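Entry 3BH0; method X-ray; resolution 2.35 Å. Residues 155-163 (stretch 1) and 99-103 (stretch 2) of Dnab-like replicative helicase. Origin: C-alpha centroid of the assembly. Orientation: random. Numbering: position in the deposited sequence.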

# COMPACT_ATOMS: atom_id res chain seq x y z
N ASN A 155 5.77 -4.72 10.93
CA ASN A 155 5.18 -4.39 12.22
C ASN A 155 3.73 -4.11 11.96
O ASN A 155 3.38 -3.66 10.86
CB ASN A 155 5.81 -3.15 12.84
CG ASN A 155 7.26 -3.37 13.21
OD1 ASN A 155 8.18 -2.96 12.48
ND2 ASN A 155 7.48 -4.03 14.35
N ILE A 156 2.90 -4.38 12.96
CA ILE A 156 1.48 -4.12 12.85
C ILE A 156 0.99 -3.33 14.05
O ILE A 156 1.26 -3.70 15.19
CB ILE A 156 0.65 -5.41 12.67
CG1 ILE A 156 1.20 -6.25 11.51
CG2 ILE A 156 -0.82 -5.06 12.45
CD1 ILE A 156 0.52 -7.62 11.29
N PHE A 157 0.26 -2.24 13.78
CA PHE A 157 -0.37 -1.45 14.83
C PHE A 157 -1.88 -1.47 14.63
O PHE A 157 -2.41 -0.79 13.75
CB PHE A 157 0.16 -0.01 14.83
CG PHE A 157 1.64 0.11 15.17
CD1 PHE A 157 2.04 0.50 16.44
CD2 PHE A 157 2.62 -0.16 14.21
CE1 PHE A 157 3.38 0.61 16.76
CE2 PHE A 157 3.98 -0.04 14.52
CZ PHE A 157 4.35 0.35 15.80
N ASP A 158 -2.56 -2.24 15.46
CA ASP A 158 -3.96 -2.57 15.23
C ASP A 158 -4.98 -1.82 16.09
O ASP A 158 -6.14 -2.17 16.10
CB ASP A 158 -4.19 -4.10 15.32
CG ASP A 158 -4.21 -4.62 16.76
OD1 ASP A 158 -3.97 -3.82 17.70
OD2 ASP A 158 -4.48 -5.83 16.94
N LYS A 159 -4.54 -0.79 16.81
CA LYS A 159 -5.44 0.03 17.62
C LYS A 159 -6.54 0.68 16.77
O LYS A 159 -6.26 1.27 15.72
CB LYS A 159 -4.66 1.11 18.35
CG LYS A 159 -5.41 1.70 19.51
CD LYS A 159 -4.69 2.92 20.07
CE LYS A 159 -5.46 3.46 21.25
NZ LYS A 159 -5.59 4.94 21.12
N ALA A 160 -7.78 0.54 17.23
CA ALA A 160 -8.94 0.99 16.47
C ALA A 160 -8.89 2.50 16.17
O ALA A 160 -9.17 2.91 15.04
CB ALA A 160 -10.23 0.63 17.17
N GLY A 161 -8.51 3.30 17.17
CA GLY A 161 -8.49 4.76 17.07
C GLY A 161 -7.07 5.29 16.99
O GLY A 161 -6.32 5.22 17.97
N GLN A 162 -6.70 5.78 15.81
CA GLN A 162 -5.35 6.29 15.58
C GLN A 162 -5.44 7.57 14.78
O GLN A 162 -6.09 7.62 13.73
CB GLN A 162 -4.48 5.29 14.80
CG GLN A 162 -4.34 3.92 15.41
CD GLN A 162 -3.41 3.04 14.61
OE1 GLN A 162 -2.36 3.48 14.18
NE2 GLN A 162 -3.81 1.80 14.38
N SER A 163 -4.79 8.62 15.29
CA SER A 163 -4.67 9.89 14.58
C SER A 163 -3.38 9.83 13.76
O SER A 163 -2.59 8.88 13.92
CB SER A 163 -4.61 11.03 15.60
OG SER A 163 -3.55 10.78 16.52
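Stretch 2 (99-103) VNLHS

Stretch 2 runs as an extended strand beside Asn-155 to Phe-157, in the same direction. Its phi values lie between -99° and -109° and its psi values between 101° and 121°, all in the beta region. The two strand axes approach to 4.6 Å, with an angle of 23° between their N-to-C directions (signed crossing angle -23°). The register is set by parallel bridges pairing Asn-155 with Asn-100, Ile-156 with Leu-101 and Phe-157 with His-102, each with a CA-CA separation near 4.7 Å.

The hydrogen bonds confirm this register. Asn-155 N donates to Val-99 O at 2.7 Å, and Leu-101 N returns a bond to Asn-155 O, also at 2.7 Å; Phe-157 N then reaches Leu-101 O at 2.7 Å. These three are nearly linear, at 169° to 175°. The last, Ser-103 N to Phe-157 O at 2.9 Å, is more bent, at 142°. CA-H...O contacts accompany the ladder, among them Ile-156 CA to Leu-101 O at 3.3 Å and, beyond the last bridge, Asp-158 CA to Ser-103 O at 3.2 Å.

Because bridged residues in a parallel sheet share a face, side chains meet in pairs. Ile-156 (m, t) and Leu-101 (t, p) point to one face, where Ile-156 CG1 lies 4.2 Å from Leu-101 CD2, a loose apolar contact. The opposite face carries Asn-155, Asn-100, Phe-157 and His-102, all with chi1 in the m well. For the aromatic pair, the similar chi1 values of -65° and -69° direct both rings along comparable courses. Chi2 values of -101° and 78° differ by nearly a half-turn, which for ring planes amounts to almost the same orientation. The planes are accordingly only 8° apart, but they are slid so that the rings barely overlap, with the Phe-157 and His-102 centroids 4.8 Å apart. Phe-157 CD2 lies over one face of the His-102 ring, and Phe-157 CB approaches His-102 CD2 to 3.6 Å.

Gln-162 returns toward stretch 2 after the turn. With chi1 m, chi2 t and chi3 at 44°, its amide reaches back to the strand end: Gln-162 NE2 donates to Lys-159 O at 2.8 Å and to Phe-157 O at 3.0 Å. The latter carbonyl also accepts from Ser-103 N. This anchoring fixes the amide with Gln-162 OE1 at the edge of the His-102 ring, 2.9 Å from His-102 CD2. The CA-to-CB bond of Lys-159 points sideways, and Lys-159 NZ bonds to Gly-161 O at 3.2 Å.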

# COMPACT_ATOMS: atom_id res chain seq x y z
N VAL A 99 8.40 -2.33 7.23
CA VAL A 99 7.00 -1.99 7.00
C VAL A 99 6.21 -1.86 8.31
O VAL A 99 6.14 -2.80 9.09
CB VAL A 99 6.30 -3.00 6.05
CG1 VAL A 99 4.89 -2.52 5.71
CG2 VAL A 99 7.12 -3.20 4.77
N ASN A 100 5.64 -0.68 8.54
CA ASN A 100 4.74 -0.43 9.65
C ASN A 100 3.32 -0.42 9.11
O ASN A 100 2.92 0.50 8.40
CB ASN A 100 5.04 0.92 10.29
CG ASN A 100 6.14 0.87 11.35
OD1 ASN A 100 6.78 -0.16 11.56
ND2 ASN A 100 6.35 2.00 12.03
N LEU A 101 2.56 -1.45 9.45
CA LEU A 101 1.18 -1.53 9.00
C LEU A 101 0.24 -1.06 10.10
O LEU A 101 0.18 -1.66 11.17
CB LEU A 101 0.83 -2.95 8.55
CG LEU A 101 -0.66 -3.27 8.43
CD1 LEU A 101 -1.41 -2.42 7.37
CD2 LEU A 101 -0.85 -4.78 8.19
N HIS A 102 -0.47 0.02 9.82
CA HIS A 102 -1.44 0.55 10.75
C HIS A 102 -2.81 0.08 10.30
O HIS A 102 -3.39 0.60 9.34
CB HIS A 102 -1.31 2.07 10.85
CG HIS A 102 -0.05 2.51 11.53
ND1 HIS A 102 1.17 2.53 10.89
CD2 HIS A 102 0.18 2.91 12.80
CE1 HIS A 102 2.10 2.92 11.74
NE2 HIS A 102 1.53 3.17 12.90
N SER A 103 -3.30 -0.95 10.98
CA SER A 103 -4.52 -1.62 10.57
C SER A 103 -5.67 -1.32 11.53
O SER A 103 -5.75 -1.85 12.63
CB SER A 103 -4.28 -3.11 10.36
OG SER A 103 -4.64 -3.86 11.48